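Local coordinates for fatty acid amide hydrolase (Candida albicans, PDB 6KVR), which probably hydrolyses monocarboxylic acid amides to the carboxylate and ammonium, as a member of the amidase signature family, at residues T82-T87 with R301-D305; P272-R276 with R549-E553; K275-V279 with W309-I314. All coordinates share one frame; numbering follows the deposited sequence.

Contact 1. Residues T82-T87 with R301-D305; sequences TDLSAT and RSIDD
Asp305, in the first turn of helix 303-317, presents its carboxylate to the opening turn of helix 86-94, so that two helix N-termini meet through one acidic side chain. CG stands beside the Asp305 backbone N (chi1 -76°), and both oxygens are directed at the neighbouring helix. Asp305 OD1 accepts from Ala86 N at 2.7 Å, on the syn side and somewhat out of the carboxylate plane. Asp305 OD2 takes two bonds: Thr87 N at 3.1 Å, again on the syn side but 34° out of that plane, and Thr87 OG1, which donates to OD2 nearly in line with the C-O bond. Two backbone N-H groups of a helix start thus face a buried negative charge, and these donors would probably favour the ionised form. Each helix also has its own N-cap: Ser85 caps helix 86-94, while Ser302 OG accepts a weak bond from Asp305 N.

Arg301 binds the turn before helix 86-94. Its guanidinium meets Asp83 end-on, both terminal nitrogens converging on one oxygen, with Arg301 NH1 3.2 Å from Asp83 OD1. That oxygen lies close to the guanidinium plane, whereas the carboxylate is turned 57° from it. Arg110 adds a second salt bridge to OD1, and Tyr69 OH bonds OD2. A weak, bent bond carries Arg301 NH2 to Thr82 O at 2.6 Å.

Contact 2. Residues P272-R276 with R549-E553; sequences PTTKR and RYFDE
Tyr550, Arg276 and Thr273 have the most surface buried where the type II beta turn Thr273-Arg276 settles on the start of helix 552-565. The Thr273 methyl sits over the middle of the Tyr550 ring: CG2 is 3.3 Å from the ring centroid and 10° off its normal, a CH-pi contact. With CG2 anti to the backbone N, Thr273 OG1 lies on the other branch, donating to Asp552 OD1 at 2.8 Å and accepting from Tyr550 N at 3.0 Å. Tyr550 OH donates to Thr274 O at 2.9 Å, from a position tilted 34° out of the carbonyl plane. Tyr550 also packs on Leu327 of the second subunit.

Arg276 passes the ring edge, its CG near the ring plane, and ends in a salt-bridge network. It takes Glu553 end-on, NH1 to OE1 and NH2 to OE2, with Arg276 NH2 3.0 Å from Glu553 OE2, while NH1 also bonds Asp552 OD1. All three oxygens lie near the guanidinium plane, but the carboxylates are steeply turned against it, 82° for Asp552. Arg332 adds a further positive partner to Glu553 OE1. Asp552 thereby joins turn and arginine: Asp552 OD2 accepts from Thr273 N at 2.9 Å through its syn lone pair, and Thr273 OG1 and Arg276 NH1 approach OD1 from opposite faces of the carboxylate.

Contact 3. Residues K275-V279 with W309-I314; sequences KRISV and WMKAYI
The hydroxyl oxygen of Tyr313 is gripped by two groups: Ser278 N donates to Tyr313 OH over 3.0 Å with an N-H...O angle of 148°, and Thr186 OG1, from helix 185-192, forms a second hydrogen bond. Thr186 OG1 also bonds Ser278 O, so both backbone polar atoms of Ser278 are engaged beside the phenol. Ser278 CB lies against Tyr313 OH, while the serine's own hydroxyl is bonded to Asp323 and Lys280 N.

A chi1 of -176° swings the Tyr313 ring out from helix 303-317 to the loop, and Ile277 comes down over one face of it. Ile277 CG1 is 4.3 Å from the centroid of the Tyr313 ring, 24° off the normal and displaced toward the rim, a CH-pi contact. The second branch lies farther out along the ring, Ile277 CG2 being 3.9 Å from Tyr313 CZ.

In the amidase fold this places the loop that leaves strand 268-271 against the helix that follows strand 295-300, two neighbouring antiparallel strands of the central mixed sheet. The helix widens into a pi-type turn at 312-314. The Trp309 side chain is about 10 Å from that of Lys158, a predicted member of the charge relay system.

Ile277 is wedged between several helix side chains. Ile277 CG1 meets the edge of the Trp309 indole, near the ring plane and 3.7 Å from Trp309 CZ3. Ile277 CD1 points to the bent chain of Met310, modelled as selenomethionine, and lies 3.6 Å from Met310 SE; the approach to the terminal methyl is tight. Ile277 CD1 is also 4.3 Å from Ile314 CD1. Ile314 CD1 in turn comes within 4.1 Å of Arg276 NE, obliquely to the guanidinium.

How the contacts relate
Contacts 1 and 3 use the first turn and the later turns of one helix, 303-317: its first turn gives contact 1 the carboxylate that receives the N-H groups of helix 86-94, its later turns give contact 3 a largely apolar face. Contacts 2 and 3 lie 9 Å apart between centres and share Arg276, whose terminal nitrogens serve contact 2, while its NE and backbone carbonyl lie against the helix in contact 3; Pro272 CB and Met310 CE, 3.6 Å apart, pack the two together. Both are buried, yet contact 2 combines salt bridges with a CH-pi contact and borders the second subunit. Contact 1 is only partly buried, is touched by no other chain of the assembly, and is almost wholly polar.

Contact 1. Residues T82-T87 with R301-D305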
loop_
_atom_site.group_PDB
_atom_site.type_symbol
_atom_site.label_atom_id
_atom_site.label_comp_id
_atom_site.label_asym_id
_atom_site.label_seq_id
_atom_site.Cartn_x
_atom_site.Cartn_y
_atom_site.Cartn_z
ATOM N N THR A 82 17.108 31.646 -15.971
ATOM C CA THR A 82 15.787 31.067 -15.745
ATOM C C THR A 82 15.288 30.218 -16.906
ATOM O O THR A 82 14.231 29.598 -16.773
ATOM C CB THR A 82 14.744 32.153 -15.433
ATOM O OG1 THR A 82 14.679 33.115 -16.495
ATOM C CG2 THR A 82 15.085 32.856 -14.149
ATOM N N ASP A 83 16.004 30.144 -18.025
ATOM C CA ASP A 83 15.626 29.234 -19.100
ATOM C C ASP A 83 16.640 28.107 -19.267
ATOM O O ASP A 83 16.832 27.576 -20.363
ATOM C CB ASP A 83 15.413 29.995 -20.409
ATOM C CG ASP A 83 14.108 30.797 -20.408
ATOM O OD1 ASP A 83 13.153 30.366 -19.717
ATOM O OD2 ASP A 83 14.023 31.848 -21.093
ATOM N N LEU A 84 17.285 27.726 -18.178
ATOM C CA LEU A 84 18.052 26.494 -18.115
ATOM C C LEU A 84 17.260 25.479 -17.297
ATOM O O LEU A 84 16.567 25.851 -16.347
ATOM C CB LEU A 84 19.401 26.736 -17.442
ATOM C CG LEU A 84 20.620 27.284 -18.168
ATOM C CD1 LEU A 84 21.751 27.418 -17.143
ATOM C CD2 LEU A 84 21.012 26.450 -19.381
ATOM N N SER A 85 17.373 24.197 -17.654
ATOM C CA SER A 85 16.761 23.169 -16.822
ATOM C C SER A 85 17.406 23.164 -15.443
ATOM O O SER A 85 18.561 23.563 -15.270
ATOM C CB SER A 85 16.905 21.788 -17.453
ATOM O OG SER A 85 18.218 21.293 -17.251
ATOM N N ALA A 86 16.641 22.705 -14.449
ATOM C CA ALA A 86 17.197 22.541 -13.112
ATOM C C ALA A 86 18.410 21.616 -13.128
ATOM O O ALA A 86 19.352 21.806 -12.349
ATOM C CB ALA A 86 16.120 22.006 -12.165
ATOM N N THR A 87 18.408 20.618 -14.012
ATOM C CA THR A 87 19.555 19.727 -14.122
ATOM C C THR A 87 20.825 20.500 -14.464
ATOM O O THR A 87 21.841 20.370 -13.778
ATOM C CB THR A 87 19.274 18.639 -15.159
ATOM O OG1 THR A 87 18.056 17.966 -14.820
ATOM C CG2 THR A 87 20.397 17.614 -15.173
ATOM N N ARG A 301 9.529 22.379 -16.328
ATOM C CA ARG A 301 9.522 22.664 -17.751
ATOM C C ARG A 301 10.430 21.736 -18.545
ATOM O O ARG A 301 10.684 22.007 -19.722
ATOM C CB ARG A 301 9.889 24.125 -18.000
ATOM C CG ARG A 301 8.779 25.074 -17.543
ATOM C CD ARG A 301 8.989 26.460 -18.094
ATOM N NE ARG A 301 10.145 27.067 -17.460
ATOM C CZ ARG A 301 10.879 28.023 -18.011
ATOM N NH1 ARG A 301 10.565 28.542 -19.193
ATOM N NH2 ARG A 301 11.954 28.466 -17.363
ATOM N N SER A 302 10.907 20.641 -17.944
ATOM C CA SER A 302 11.567 19.595 -18.714
ATOM C C SER A 302 11.415 18.250 -18.009
ATOM O O SER A 302 11.299 18.177 -16.783
ATOM C CB SER A 302 13.054 19.899 -18.944
ATOM O OG SER A 302 13.797 19.756 -17.756
ATOM N N ILE A 303 11.426 17.182 -18.803
ATOM C CA ILE A 303 11.309 15.848 -18.228
ATOM C C ILE A 303 12.558 15.478 -17.435
ATOM O O ILE A 303 12.455 14.791 -16.411
ATOM C CB ILE A 303 10.998 14.829 -19.336
ATOM C CG1 ILE A 303 9.838 15.355 -20.177
ATOM C CG2 ILE A 303 10.712 13.445 -18.746
ATOM C CD1 ILE A 303 8.478 15.167 -19.546
ATOM N N ASP A 304 13.746 15.919 -17.875
ATOM C CA ASP A 304 14.965 15.740 -17.083
ATOM C C ASP A 304 14.764 16.203 -15.648
ATOM O O ASP A 304 15.226 15.555 -14.700
ATOM C CB ASP A 304 16.138 16.542 -17.666
ATOM C CG ASP A 304 16.414 16.244 -19.119
ATOM O OD1 ASP A 304 15.999 15.176 -19.616
ATOM O OD2 ASP A 304 17.061 17.105 -19.761
ATOM N N ASP A 305 14.102 17.343 -15.479
ATOM C CA ASP A 305 13.906 17.913 -14.155
ATOM C C ASP A 305 12.988 17.036 -13.304
ATOM O O ASP A 305 13.326 16.713 -12.158
ATOM C CB ASP A 305 13.379 19.336 -14.313
ATOM C CG ASP A 305 14.486 20.299 -14.730
ATOM O OD1 ASP A 305 14.270 21.522 -14.726
ATOM O OD2 ASP A 305 15.617 19.801 -15.014
#

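Contact 2. Residues P272-R276 with R549-E553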
loop_
_atom_site.group_PDB
_atom_site.type_symbol
_atom_site.label_atom_id
_atom_site.label_comp_id
_atom_site.label_asym_id
_atom_site.label_seq_id
_atom_site.Cartn_x
_atom_site.Cartn_y
_atom_site.Cartn_z
ATOM N N PRO A 272 3.075 10.253 -9.542
ATOM C CA PRO A 272 3.712 8.947 -9.335
ATOM C C PRO A 272 2.754 7.932 -8.717
ATOM O O PRO A 272 1.671 8.271 -8.216
ATOM C CB PRO A 272 4.883 9.255 -8.398
ATOM C CG PRO A 272 4.620 10.624 -7.834
ATOM C CD PRO A 272 3.537 11.287 -8.603
ATOM N N THR A 273 3.152 6.660 -8.814
ATOM C CA THR A 273 2.446 5.602 -8.099
ATOM C C THR A 273 2.425 5.935 -6.617
ATOM O O THR A 273 3.390 6.498 -6.087
ATOM C CB THR A 273 3.132 4.236 -8.295
ATOM O OG1 THR A 273 3.596 4.091 -9.640
ATOM C CG2 THR A 273 2.142 3.096 -7.998
ATOM N N THR A 274 1.336 5.574 -5.937
ATOM C CA THR A 274 1.236 5.906 -4.520
ATOM C C THR A 274 2.385 5.291 -3.734
ATOM O O THR A 274 2.945 4.253 -4.106
ATOM C CB THR A 274 -0.089 5.431 -3.918
ATOM O OG1 THR A 274 -0.245 4.026 -4.158
ATOM C CG2 THR A 274 -1.283 6.198 -4.512
ATOM N N LYS A 275 2.737 5.965 -2.639
ATOM C CA LYS A 275 3.646 5.495 -1.599
ATOM C C LYS A 275 5.111 5.528 -2.010
ATOM O O LYS A 275 5.934 4.874 -1.389
ATOM C CB LYS A 275 3.255 4.099 -1.103
ATOM C CG LYS A 275 1.785 4.021 -0.659
ATOM C CD LYS A 275 1.111 2.746 -1.161
ATOM C CE LYS A 275 1.003 1.665 -0.055
ATOM N NZ LYS A 275 0.809 0.251 -0.560
ATOM N N ARG A 276 5.473 6.301 -3.027
ATOM C CA ARG A 276 6.876 6.562 -3.298
ATOM C C ARG A 276 7.322 7.904 -2.722
ATOM O O ARG A 276 8.389 7.992 -2.106
ATOM C CB ARG A 276 7.131 6.515 -4.813
ATOM C CG ARG A 276 6.723 5.209 -5.475
ATOM C CD ARG A 276 7.371 5.018 -6.856
ATOM N NE ARG A 276 8.751 4.551 -6.781
ATOM C CZ ARG A 276 9.446 4.065 -7.805
ATOM N NH1 ARG A 276 8.900 3.905 -8.998
ATOM N NH2 ARG A 276 10.730 3.744 -7.626
ATOM N N ARG A 549 1.788 0.032 -12.800
ATOM C CA ARG A 549 2.042 0.479 -11.431
ATOM C C ARG A 549 3.490 0.238 -11.030
ATOM O O ARG A 549 4.023 -0.863 -11.216
ATOM C CB ARG A 549 1.107 -0.251 -10.457
ATOM C CG ARG A 549 -0.349 0.121 -10.602
ATOM C CD ARG A 549 -1.162 -0.474 -9.463
ATOM N NE ARG A 549 -1.085 0.339 -8.256
ATOM C CZ ARG A 549 -1.070 -0.159 -7.026
ATOM N NH1 ARG A 549 -1.115 -1.466 -6.806
ATOM N NH2 ARG A 549 -1.022 0.673 -5.988
ATOM N N TYR A 550 4.113 1.274 -10.470
ATOM C CA TYR A 550 5.493 1.289 -9.977
ATOM C C TYR A 550 6.526 1.240 -11.094
ATOM O O TYR A 550 7.709 1.018 -10.831
ATOM C CB TYR A 550 5.739 0.177 -8.948
ATOM C CG TYR A 550 4.915 0.463 -7.727
ATOM C CD1 TYR A 550 5.289 1.471 -6.842
ATOM C CD2 TYR A 550 3.716 -0.205 -7.504
ATOM C CE1 TYR A 550 4.518 1.775 -5.742
ATOM C CE2 TYR A 550 2.930 0.094 -6.405
ATOM C CZ TYR A 550 3.333 1.084 -5.532
ATOM O OH TYR A 550 2.541 1.383 -4.446
ATOM N N PHE A 551 6.108 1.475 -12.334
ATOM C CA PHE A 551 7.040 1.642 -13.448
ATOM C C PHE A 551 7.195 3.111 -13.826
ATOM O O PHE A 551 7.312 3.449 -15.008
ATOM C CB PHE A 551 6.588 0.807 -14.641
ATOM C CG PHE A 551 6.817 -0.682 -14.464
ATOM C CD1 PHE A 551 6.029 -1.424 -13.584
ATOM C CD2 PHE A 551 7.827 -1.340 -15.169
ATOM C CE1 PHE A 551 6.234 -2.798 -13.415
ATOM C CE2 PHE A 551 8.032 -2.720 -15.007
ATOM C CZ PHE A 551 7.235 -3.449 -14.128
ATOM N N ASP A 552 7.173 3.998 -12.817
ATOM C CA ASP A 552 7.355 5.438 -13.018
ATOM C C ASP A 552 8.605 5.759 -13.831
ATOM O O ASP A 552 8.618 6.715 -14.621
ATOM C CB ASP A 552 7.457 6.153 -11.665
ATOM C CG ASP A 552 6.383 5.724 -10.680
ATOM O OD1 ASP A 552 6.285 4.526 -10.328
ATOM O OD2 ASP A 552 5.644 6.611 -10.240
ATOM N N GLU A 553 9.684 5.014 -13.591
ATOM C CA GLU A 553 10.950 5.300 -14.255
ATOM C C GLU A 553 10.810 5.166 -15.764
ATOM O O GLU A 553 11.249 6.039 -16.518
ATOM C CB GLU A 553 12.040 4.365 -13.714
ATOM C CG GLU A 553 12.366 4.607 -12.232
ATOM C CD GLU A 553 11.598 3.667 -11.283
ATOM O OE1 GLU A 553 10.432 3.294 -11.579
ATOM O OE2 GLU A 553 12.171 3.286 -10.237
#

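Contact 3. Residues K275-V279 with W309-I314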
loop_
_atom_site.group_PDB
_atom_site.type_symbol
_atom_site.label_atom_id
_atom_site.label_comp_id
_atom_site.label_asym_id
_atom_site.label_seq_id
_atom_site.Cartn_x
_atom_site.Cartn_y
_atom_site.Cartn_z
ATOM N N LYS A 275 2.737 5.965 -2.639
ATOM C CA LYS A 275 3.646 5.495 -1.599
ATOM C C LYS A 275 5.111 5.528 -2.010
ATOM O O LYS A 275 5.934 4.874 -1.389
ATOM C CB LYS A 275 3.255 4.099 -1.103
ATOM C CG LYS A 275 1.785 4.021 -0.659
ATOM C CD LYS A 275 1.111 2.746 -1.161
ATOM C CE LYS A 275 1.003 1.665 -0.055
ATOM N NZ LYS A 275 0.809 0.251 -0.560
ATOM N N ARG A 276 5.473 6.301 -3.027
ATOM C CA ARG A 276 6.876 6.562 -3.298
ATOM C C ARG A 276 7.322 7.904 -2.722
ATOM O O ARG A 276 8.389 7.992 -2.106
ATOM C CB ARG A 276 7.131 6.515 -4.813
ATOM C CG ARG A 276 6.723 5.209 -5.475
ATOM C CD ARG A 276 7.371 5.018 -6.856
ATOM N NE ARG A 276 8.751 4.551 -6.781
ATOM C CZ ARG A 276 9.446 4.065 -7.805
ATOM N NH1 ARG A 276 8.900 3.905 -8.998
ATOM N NH2 ARG A 276 10.730 3.744 -7.626
ATOM N N ILE A 277 6.499 8.939 -2.878
ATOM C CA ILE A 277 6.762 10.273 -2.359
ATOM C C ILE A 277 5.836 10.487 -1.163
ATOM O O ILE A 277 4.648 10.158 -1.232
ATOM C CB ILE A 277 6.556 11.339 -3.462
ATOM C CG1 ILE A 277 7.733 11.312 -4.447
ATOM C CG2 ILE A 277 6.519 12.723 -2.897
ATOM C CD1 ILE A 277 7.724 10.178 -5.397
ATOM N N SER A 278 6.379 11.007 -0.063
ATOM C CA SER A 278 5.571 11.206 1.140
ATOM C C SER A 278 4.554 12.342 1.002
ATOM O O SER A 278 4.854 13.413 0.459
ATOM C CB SER A 278 6.468 11.500 2.337
ATOM O OG SER A 278 5.676 11.679 3.502
ATOM N N VAL A 279 3.343 12.109 1.525
ATOM C CA VAL A 279 2.354 13.166 1.721
ATOM C C VAL A 279 2.188 13.513 3.195
ATOM O O VAL A 279 1.303 14.293 3.543
ATOM C CB VAL A 279 0.986 12.817 1.099
ATOM C CG1 VAL A 279 1.108 12.623 -0.412
ATOM C CG2 VAL A 279 0.396 11.576 1.754
ATOM N N TRP A 309 14.309 15.123 -9.847
ATOM C CA TRP A 309 13.624 15.287 -8.571
ATOM C C TRP A 309 13.274 13.929 -7.961
ATOM O O TRP A 309 13.587 13.663 -6.801
ATOM C CB TRP A 309 12.379 16.150 -8.790
ATOM C CG TRP A 309 11.729 16.677 -7.568
ATOM C CD1 TRP A 309 11.917 17.896 -7.006
ATOM C CD2 TRP A 309 10.754 16.008 -6.761
ATOM N NE1 TRP A 309 11.133 18.034 -5.887
ATOM C CE2 TRP A 309 10.407 16.888 -5.713
ATOM C CE3 TRP A 309 10.160 14.743 -6.808
ATOM C CZ2 TRP A 309 9.482 16.554 -4.726
ATOM C CZ3 TRP A 309 9.232 14.411 -5.827
ATOM C CH2 TRP A 309 8.898 15.319 -4.803
HETATM N N MSE A 310 12.666 13.044 -8.740
HETATM C CA MSE A 310 12.357 11.707 -8.264
HETATM C C MSE A 310 13.611 10.986 -7.777
HETATM O O MSE A 310 13.641 10.460 -6.657
HETATM C CB MSE A 310 11.673 10.892 -9.369
HETATM C CG MSE A 310 10.366 11.506 -9.867
HETATM SE SE MSE A 310 8.968 11.481 -8.473
HETATM C CE MSE A 310 8.480 9.555 -8.597
ATOM N N LYS A 311 14.647 10.971 -8.623
ATOM C CA LYS A 311 15.872 10.247 -8.296
ATOM C C LYS A 311 16.495 10.772 -7.013
ATOM O O LYS A 311 16.871 9.988 -6.134
ATOM C CB LYS A 311 16.879 10.340 -9.445
ATOM C CG LYS A 311 18.181 9.554 -9.210
ATOM C CD LYS A 311 19.127 9.764 -10.383
ATOM C CE LYS A 311 19.710 11.173 -10.361
ATOM N NZ LYS A 311 19.687 11.846 -11.711
ATOM N N ALA A 312 16.604 12.101 -6.884
ATOM C CA ALA A 312 17.197 12.679 -5.680
ATOM C C ALA A 312 16.321 12.420 -4.454
ATOM O O ALA A 312 16.817 12.004 -3.397
ATOM C CB ALA A 312 17.423 14.179 -5.872
ATOM N N TYR A 313 15.013 12.674 -4.580
ATOM C CA TYR A 313 14.102 12.522 -3.451
ATOM C C TYR A 313 14.184 11.116 -2.876
ATOM O O TYR A 313 14.373 10.941 -1.671
ATOM C CB TYR A 313 12.666 12.839 -3.886
ATOM C CG TYR A 313 11.628 12.810 -2.766
ATOM C CD1 TYR A 313 11.088 11.604 -2.309
ATOM C CD2 TYR A 313 11.187 13.990 -2.171
ATOM C CE1 TYR A 313 10.142 11.578 -1.305
ATOM C CE2 TYR A 313 10.250 13.972 -1.163
ATOM C CZ TYR A 313 9.727 12.761 -0.732
ATOM O OH TYR A 313 8.782 12.746 0.270
ATOM N N ILE A 314 14.064 10.101 -3.732
ATOM C CA ILE A 314 13.954 8.729 -3.260
ATOM C C ILE A 314 15.318 8.178 -2.851
ATOM O O ILE A 314 15.493 7.703 -1.722
ATOM C CB ILE A 314 13.291 7.860 -4.342
ATOM C CG1 ILE A 314 11.815 8.238 -4.499
ATOM C CG2 ILE A 314 13.502 6.361 -4.052
ATOM C CD1 ILE A 314 11.189 7.745 -5.796
#